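Local coordinates for type-iv like pilin ttha1219 (Thermus thermophilus, PDB 5G24), which is a type IV-like pilin, probably made with a pilin-type N-terminal signal and helix and associated with the outer membrane, at the interface of chains A and B. Numbering follows the deposited sequence. Chains: chain A/B, Type-iv like pilin ttha1219.

The interface of chains A and B. Residues chain A 44-45, 48, 139-140, 184-185; chain B 40-41, 44-45, 48, 139-140, 184.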
# COMPACT_ATOMS: atom_id res chain seq x y z
N ARG A 44 -2.50 7.54 14.02
CA ARG A 44 -2.48 7.96 12.65
C ARG A 44 -1.14 7.68 11.98
O ARG A 44 -1.09 7.18 10.88
CB ARG A 44 -2.82 9.43 12.55
CG ARG A 44 -2.70 9.98 11.14
CD ARG A 44 -3.10 11.42 11.13
NE ARG A 44 -3.10 11.95 9.79
CZ ARG A 44 -3.23 13.24 9.48
NH1 ARG A 44 -3.31 14.13 10.42
NH2 ARG A 44 -3.28 13.64 8.25
N LEU A 45 -0.05 8.00 12.69
CA LEU A 45 1.26 7.76 12.14
C LEU A 45 1.49 6.23 11.91
O LEU A 45 2.08 5.82 10.93
CB LEU A 45 2.39 8.39 13.01
CG LEU A 45 3.82 8.23 12.57
CD1 LEU A 45 4.01 8.74 11.18
CD2 LEU A 45 4.78 8.99 13.52
N GLU A 48 -0.09 5.09 8.80
CA GLU A 48 0.76 5.45 7.62
C GLU A 48 1.91 4.51 7.41
O GLU A 48 2.18 4.04 6.27
CB GLU A 48 1.31 6.88 7.69
CG GLU A 48 0.38 8.00 7.23
CD GLU A 48 0.60 9.40 7.95
OE1 GLU A 48 1.03 9.43 9.14
OE2 GLU A 48 0.32 10.47 7.33
N GLU A 139 5.11 17.32 6.66
CA GLU A 139 4.61 17.12 8.00
C GLU A 139 5.16 15.83 8.67
O GLU A 139 5.67 15.84 9.81
CB GLU A 139 3.12 17.10 8.01
CG GLU A 139 2.56 16.98 9.43
CD GLU A 139 1.11 17.38 9.53
OE1 GLU A 139 0.75 18.39 8.88
OE2 GLU A 139 0.33 16.71 10.24
N VAL A 140 5.08 14.74 7.95
CA VAL A 140 5.69 13.52 8.34
C VAL A 140 7.18 13.60 7.85
O VAL A 140 7.44 14.00 6.74
CB VAL A 140 5.04 12.31 7.66
CG1 VAL A 140 5.81 11.04 7.98
CG2 VAL A 140 3.61 12.20 8.08
N VAL A 184 6.17 13.12 13.62
CA VAL A 184 5.31 14.24 13.35
C VAL A 184 5.31 15.27 14.46
O VAL A 184 5.57 14.95 15.59
CB VAL A 184 3.80 13.77 13.10
CG1 VAL A 184 3.77 12.88 11.89
CG2 VAL A 184 3.23 13.02 14.27
N PRO A 185 4.92 16.50 14.11
CA PRO A 185 4.78 17.50 15.14
C PRO A 185 3.52 17.26 15.91
O PRO A 185 2.57 16.76 15.38
CB PRO A 185 4.63 18.82 14.33
CG PRO A 185 4.02 18.38 13.06
CD PRO A 185 4.55 17.04 12.78
N ARG B 40 0.37 22.11 4.89
CA ARG B 40 1.07 20.88 5.27
C ARG B 40 0.07 19.74 5.45
O ARG B 40 0.28 18.66 5.01
CB ARG B 40 1.85 21.09 6.56
CG ARG B 40 3.24 21.68 6.36
CD ARG B 40 4.04 21.86 7.67
NE ARG B 40 3.17 22.35 8.75
CZ ARG B 40 2.75 21.64 9.82
NH1 ARG B 40 3.12 20.37 10.03
NH2 ARG B 40 1.95 22.23 10.72
N ALA B 41 -1.03 20.04 6.13
CA ALA B 41 -2.07 19.09 6.48
C ALA B 41 -2.61 18.40 5.23
O ALA B 41 -2.77 17.21 5.25
CB ALA B 41 -3.18 19.76 7.29
N ARG B 44 -0.10 16.05 3.47
CA ARG B 44 -0.01 14.82 4.20
C ARG B 44 -1.25 13.90 3.97
O ARG B 44 -1.08 12.70 3.82
CB ARG B 44 0.16 15.06 5.66
CG ARG B 44 0.16 13.82 6.51
CD ARG B 44 0.33 14.15 7.96
NE ARG B 44 0.29 12.95 8.75
CZ ARG B 44 0.20 12.91 10.06
NH1 ARG B 44 0.22 14.02 10.76
NH2 ARG B 44 0.17 11.75 10.70
N LEU B 45 -2.43 14.48 4.02
CA LEU B 45 -3.64 13.71 3.88
C LEU B 45 -3.71 13.11 2.43
O LEU B 45 -4.06 11.95 2.23
CB LEU B 45 -4.88 14.54 4.24
CG LEU B 45 -6.25 13.83 4.08
CD1 LEU B 45 -6.35 12.58 4.91
CD2 LEU B 45 -7.40 14.76 4.48
N GLU B 48 -1.58 10.05 2.31
CA GLU B 48 -2.29 8.92 2.85
C GLU B 48 -3.31 8.27 1.78
O GLU B 48 -3.39 7.06 1.66
CB GLU B 48 -3.06 9.24 4.15
CG GLU B 48 -2.29 9.15 5.47
CD GLU B 48 -2.74 10.17 6.61
OE1 GLU B 48 -3.25 11.27 6.29
OE2 GLU B 48 -2.55 9.94 7.82
N GLU B 139 -8.15 10.15 14.13
CA GLU B 139 -7.81 11.50 13.68
C GLU B 139 -8.28 11.72 12.23
O GLU B 139 -8.84 12.75 11.87
CB GLU B 139 -6.31 11.73 13.78
CG GLU B 139 -5.91 13.14 13.38
CD GLU B 139 -4.54 13.59 13.89
OE1 GLU B 139 -4.26 13.32 15.04
OE2 GLU B 139 -3.75 14.12 13.09
N VAL B 140 -7.95 10.76 11.40
CA VAL B 140 -8.43 10.73 10.01
C VAL B 140 -9.79 10.09 10.08
O VAL B 140 -9.97 9.08 10.76
CB VAL B 140 -7.51 9.93 9.11
CG1 VAL B 140 -8.04 9.81 7.73
CG2 VAL B 140 -6.08 10.55 9.07
N VAL B 184 -9.42 15.68 8.31
CA VAL B 184 -8.66 15.79 9.51
C VAL B 184 -8.92 17.12 10.20
O VAL B 184 -9.25 18.09 9.53
CB VAL B 184 -7.12 15.65 9.26
CG1 VAL B 184 -6.82 14.28 8.73
CG2 VAL B 184 -6.58 16.67 8.27
O HOH W 1 -3.27 7.36 8.70
O HOH W 2 0.99 10.78 4.64
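The guanidinium planes of A:Arg44 and B:Arg44 lie stacked, 8° apart, at the two-fold axis between the chains, CZ to CZ 3.5 Å. The outer face of each is covered by a valine CG1 of the partner, B:Val184 over A:Arg44 and A:Val184 over B:Arg44, both off-centre, nearer the edge of the group. Along one edge of A:Arg44 runs the B:Glu48 carboxylate, nearly coplanar, and at another sits B:Glu139 OE2, its carboxylate turned steeply; A:Glu48 and A:Glu139 OE2 edge B:Arg44 likewise. These in-plane bonds hold each guanidinium flat and fix its rotation. This is part of a two-fold symmetric interface between two pilin copies, where the long N-terminal helices (35-61 in A, 40-61 in B) meet with loop and strand residues. Both arginines leave their helix with CG anti to the backbone N (chi1 175° in both) and the chain extended to NE, which brings the two tips together.

The grip on A:Glu48 is side-on: B:Arg44 NE gives an almost straight bond (178° at H) to A:Glu48 OE2 at 2.9 Å, while NH2 takes OE1, both through syn lone pairs; A:Arg44 holds B:Glu48 likewise. B:Glu139 crosses A:Arg44 at about a right angle. A:Arg44 NH1 reaches the anti lone pair of B:Glu139 OE2 at 2.7 Å, whereas B:Arg44 NH1 meets A:Glu139 OE2 from above the carboxylate plane. The poorly ordered B:Arg40 adds a longer salt bridge to A:Glu139.

The OE2 atoms of A:Glu48 and B:Glu48 lie 3.0 Å apart, so a shared proton may be needed there. Whether this symmetric pair forms in the pilus, the structure alone does not show. Water 2 joins A:Glu48 OE2 to the helix carbonyl B:Arg44 O, 2.9 Å from the water.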